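Dihydropteridine reductase (Dictyostelium discoideum, PDB 3ORF) catalyses the NADH- or NADPH-dependent reduction of quinonoid dihydropteridine to the tetrahydro form, so regenerating tetrahydrobiopterin. Local coordinates at residues 122-127 against 166-171. Sequence-based numbering, arbitrary orientation.
Sequences SAFASA and HHIIKD. With NAD (nicotinamide-adenine-dinucleotide), chain E.
Ile168 reaches from helix 156-172 to helix 108-133 and ends over one face of the Phe124 ring, its CD1 3.4 Å from Phe124 CE2. Segments 122-127 and 166-171 run nearly parallel (11°), their axes 10.3 Å apart, on one face of the Rossmann-type sheet. A long, branched isoleucine suits that gap: CG1 stands beside the backbone N (chi1 -71°) and an extended second torsion (chi2 161°) carries CD1 out to the ring, while small Ala123 lets Ile168 CD1 approach its CB at 3.8 Å. Phe124 supplies a flat apolar face, its side chain crossing that of Ile168 at about a right angle. This is the tight end. Toward Ala127 the packing slackens, CG2 of Ile168 lying 4.5 Å from CB of Ala127. Neither end faces solvent: Phe124 packs against Val112 and Ala127 against Phe108, both of the second subunit. An alanine in place of Phe124 would probably leave Ile168 CD1 without its aromatic face and open a gap towards that subunit. Small Ser122 lets adenine N6A of NAD come within 3.4 Å of its CB. With no hydrogen bond crossing between the segments, their contact rests on van der Waals and hydrophobic packing, consistent with the four-helix dimer interface usual in short-chain dehydrogenases/reductases.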
loop_
_atom_site.group_PDB
_atom_site.type_symbol
_atom_site.label_atom_id
_atom_site.label_comp_id
_atom_site.label_asym_id
_atom_site.label_seq_id
_atom_site.Cartn_x
_atom_site.Cartn_y
_atom_site.Cartn_z
ATOM N N SER A 122 1.241 0.492 10.593
ATOM C CA SER A 122 1.171 -0.517 11.624
ATOM C C SER A 122 1.446 -1.932 11.093
ATOM O O SER A 122 2.063 -2.748 11.802
ATOM C CB SER A 122 -0.165 -0.438 12.318
ATOM O OG SER A 122 -1.250 -0.594 11.414
ATOM N N ALA A 123 1.014 -2.225 9.855
ATOM C CA ALA A 123 1.400 -3.462 9.203
ATOM C C ALA A 123 2.931 -3.510 9.014
ATOM O O ALA A 123 3.526 -4.535 9.133
ATOM C CB ALA A 123 0.767 -3.551 7.896
ATOM N N PHE A 124 3.525 -2.393 8.623
ATOM C CA PHE A 124 4.954 -2.341 8.459
ATOM C C PHE A 124 5.628 -2.516 9.802
ATOM O O PHE A 124 6.566 -3.315 9.919
ATOM C CB PHE A 124 5.382 -1.027 7.784
ATOM C CG PHE A 124 5.310 -1.086 6.271
ATOM C CD1 PHE A 124 4.861 0.007 5.537
ATOM C CD2 PHE A 124 5.714 -2.267 5.588
ATOM C CE1 PHE A 124 4.814 -0.051 4.123
ATOM C CE2 PHE A 124 5.689 -2.366 4.203
ATOM C CZ PHE A 124 5.245 -1.254 3.441
ATOM N N ALA A 125 5.143 -1.815 10.820
ATOM C CA ALA A 125 5.718 -1.977 12.190
ATOM C C ALA A 125 5.681 -3.435 12.685
ATOM O O ALA A 125 6.657 -3.911 13.234
ATOM C CB ALA A 125 5.009 -1.064 13.182
ATOM N N SER A 126 4.552 -4.130 12.459
ATOM C CA SER A 126 4.408 -5.548 12.755
ATOM C C SER A 126 5.467 -6.352 12.115
ATOM O O SER A 126 6.010 -7.201 12.769
ATOM C CB SER A 126 3.082 -6.096 12.249
ATOM O OG SER A 126 2.042 -5.332 12.844
ATOM N N ALA A 127 5.781 -6.113 10.832
ATOM C CA ALA A 127 6.866 -6.900 10.188
ATOM C C ALA A 127 8.166 -6.809 11.023
ATOM O O ALA A 127 8.775 -7.833 11.447
ATOM C CB ALA A 127 7.071 -6.453 8.757
ATOM N N HIS A 166 -1.975 -6.928 2.572
ATOM C CA HIS A 166 -2.063 -8.317 2.091
ATOM C C HIS A 166 -0.707 -8.716 1.483
ATOM O O HIS A 166 -0.289 -9.851 1.580
ATOM C CB HIS A 166 -3.175 -8.489 1.001
ATOM C CG HIS A 166 -4.572 -8.267 1.535
ATOM N ND1 HIS A 166 -5.670 -8.077 0.717
ATOM C CD2 HIS A 166 -5.048 -8.225 2.811
ATOM C CE1 HIS A 166 -6.749 -7.880 1.463
ATOM N NE2 HIS A 166 -6.397 -7.945 2.735
ATOM N N HIS A 167 -0.089 -7.806 0.765
ATOM C CA HIS A 167 1.196 -8.136 0.053
ATOM C C HIS A 167 2.285 -8.366 1.129
ATOM O O HIS A 167 3.137 -9.232 0.974
ATOM C CB HIS A 167 1.532 -6.981 -0.872
ATOM C CG HIS A 167 2.739 -7.197 -1.721
ATOM N ND1 HIS A 167 2.655 -7.655 -3.033
ATOM C CD2 HIS A 167 4.065 -6.973 -1.472
ATOM C CE1 HIS A 167 3.877 -7.728 -3.537
ATOM N NE2 HIS A 167 4.751 -7.346 -2.607
ATOM N N ILE A 168 2.232 -7.635 2.238
ATOM C CA ILE A 168 3.243 -7.798 3.292
ATOM C C ILE A 168 3.173 -9.191 3.940
ATOM O O ILE A 168 4.160 -9.915 4.111
ATOM C CB ILE A 168 3.059 -6.724 4.407
ATOM C CG1 ILE A 168 3.456 -5.345 3.879
ATOM C CG2 ILE A 168 3.932 -7.053 5.650
ATOM C CD1 ILE A 168 2.855 -4.160 4.776
ATOM N N ILE A 169 1.952 -9.580 4.265
ATOM C CA ILE A 169 1.687 -10.906 4.671
ATOM C C ILE A 169 2.344 -11.946 3.768
ATOM O O ILE A 169 2.969 -12.924 4.259
ATOM C CB ILE A 169 0.179 -11.190 4.686
ATOM C CG1 ILE A 169 -0.468 -10.348 5.789
ATOM C CG2 ILE A 169 -0.041 -12.689 4.886
ATOM C CD1 ILE A 169 -2.078 -10.224 5.557
ATOM N N LYS A 170 2.223 -11.755 2.462
ATOM C CA LYS A 170 2.798 -12.761 1.565
ATOM C C LYS A 170 4.328 -12.700 1.553
ATOM O O LYS A 170 4.959 -13.735 1.525
ATOM C CB LYS A 170 2.187 -12.648 0.146
ATOM C CG LYS A 170 0.866 -13.408 0.041
ATOM C CD LYS A 170 -0.092 -12.848 -0.936
ATOM C CE LYS A 170 -1.472 -13.592 -0.868
ATOM N NZ LYS A 170 -1.483 -15.140 -0.486
ATOM N N ASP A 171 4.907 -11.516 1.668
ATOM C CA ASP A 171 6.348 -11.363 1.652
ATOM C C ASP A 171 6.911 -12.000 2.931
ATOM O O ASP A 171 7.963 -12.600 2.900
ATOM C CB ASP A 171 6.783 -9.867 1.602
ATOM C CG ASP A 171 6.896 -9.311 0.149
ATOM O OD1 ASP A 171 6.461 -10.001 -0.837
ATOM O OD2 ASP A 171 7.360 -8.133 -0.006
HETATM P PA NAD E . -10.579 -0.065 16.826
HETATM O O1A NAD E . -10.593 1.314 16.274
HETATM O O2A NAD E . -11.315 -0.396 18.077
HETATM O O5B NAD E . -9.018 -0.378 17.230
HETATM C C5B NAD E . -7.879 -0.184 16.473
HETATM C C4B NAD E . -6.734 0.025 17.481
HETATM O O4B NAD E . -5.539 0.271 16.684
HETATM C C3B NAD E . -6.978 1.336 18.276
HETATM O O3B NAD E . -6.580 1.131 19.611
HETATM C C2B NAD E . -5.948 2.307 17.734
HETATM O O2B NAD E . -5.460 3.182 18.764
HETATM C C1B NAD E . -4.827 1.335 17.313
HETATM N N9A NAD E . -3.931 1.836 16.234
HETATM C C8A NAD E . -4.338 2.557 15.157
HETATM N N7A NAD E . -3.253 2.762 14.394
HETATM C C5A NAD E . -2.154 2.212 14.996
HETATM C C6A NAD E . -0.762 2.116 14.683
HETATM N N6A NAD E . -0.238 2.730 13.593
HETATM N N1A NAD E . 0.071 1.439 15.524
HETATM C C2A NAD E . -0.408 0.895 16.636
HETATM N N3A NAD E . -1.718 0.971 16.951
HETATM C C4A NAD E . -2.604 1.636 16.177
HETATM O O3 NAD E . -10.943 -0.992 15.607
HETATM P PN NAD E . -11.456 -2.440 15.580
HETATM O O1N NAD E . -12.926 -2.280 15.344
HETATM O O2N NAD E . -10.865 -3.312 16.679
HETATM O O5D NAD E . -10.856 -3.046 14.199
HETATM C C5D NAD E . -9.680 -3.864 14.158
HETATM C C4D NAD E . -9.239 -4.097 12.699
HETATM O O4D NAD E . -10.395 -4.431 11.886
HETATM C C3D NAD E . -8.576 -2.917 11.978
HETATM O O3D NAD E . -7.320 -3.437 11.414
HETATM C C2D NAD E . -9.548 -2.558 10.845
HETATM O O2D NAD E . -8.755 -2.039 9.765
HETATM C C1D NAD E . -10.023 -3.996 10.541
HETATM N N1N NAD E . -11.047 -4.534 9.534
HETATM C C2N NAD E . -12.496 -4.569 9.744
HETATM C C3N NAD E . -13.310 -5.131 8.700
HETATM C C7N NAD E . -14.857 -5.253 8.779
HETATM O O7N NAD E . -15.551 -4.944 7.792
HETATM N N7N NAD E . -15.321 -5.773 9.936
HETATM C C4N NAD E . -12.714 -5.656 7.528
HETATM C C5N NAD E . -11.323 -5.642 7.362
HETATM C C6N NAD E . -10.516 -5.091 8.344
#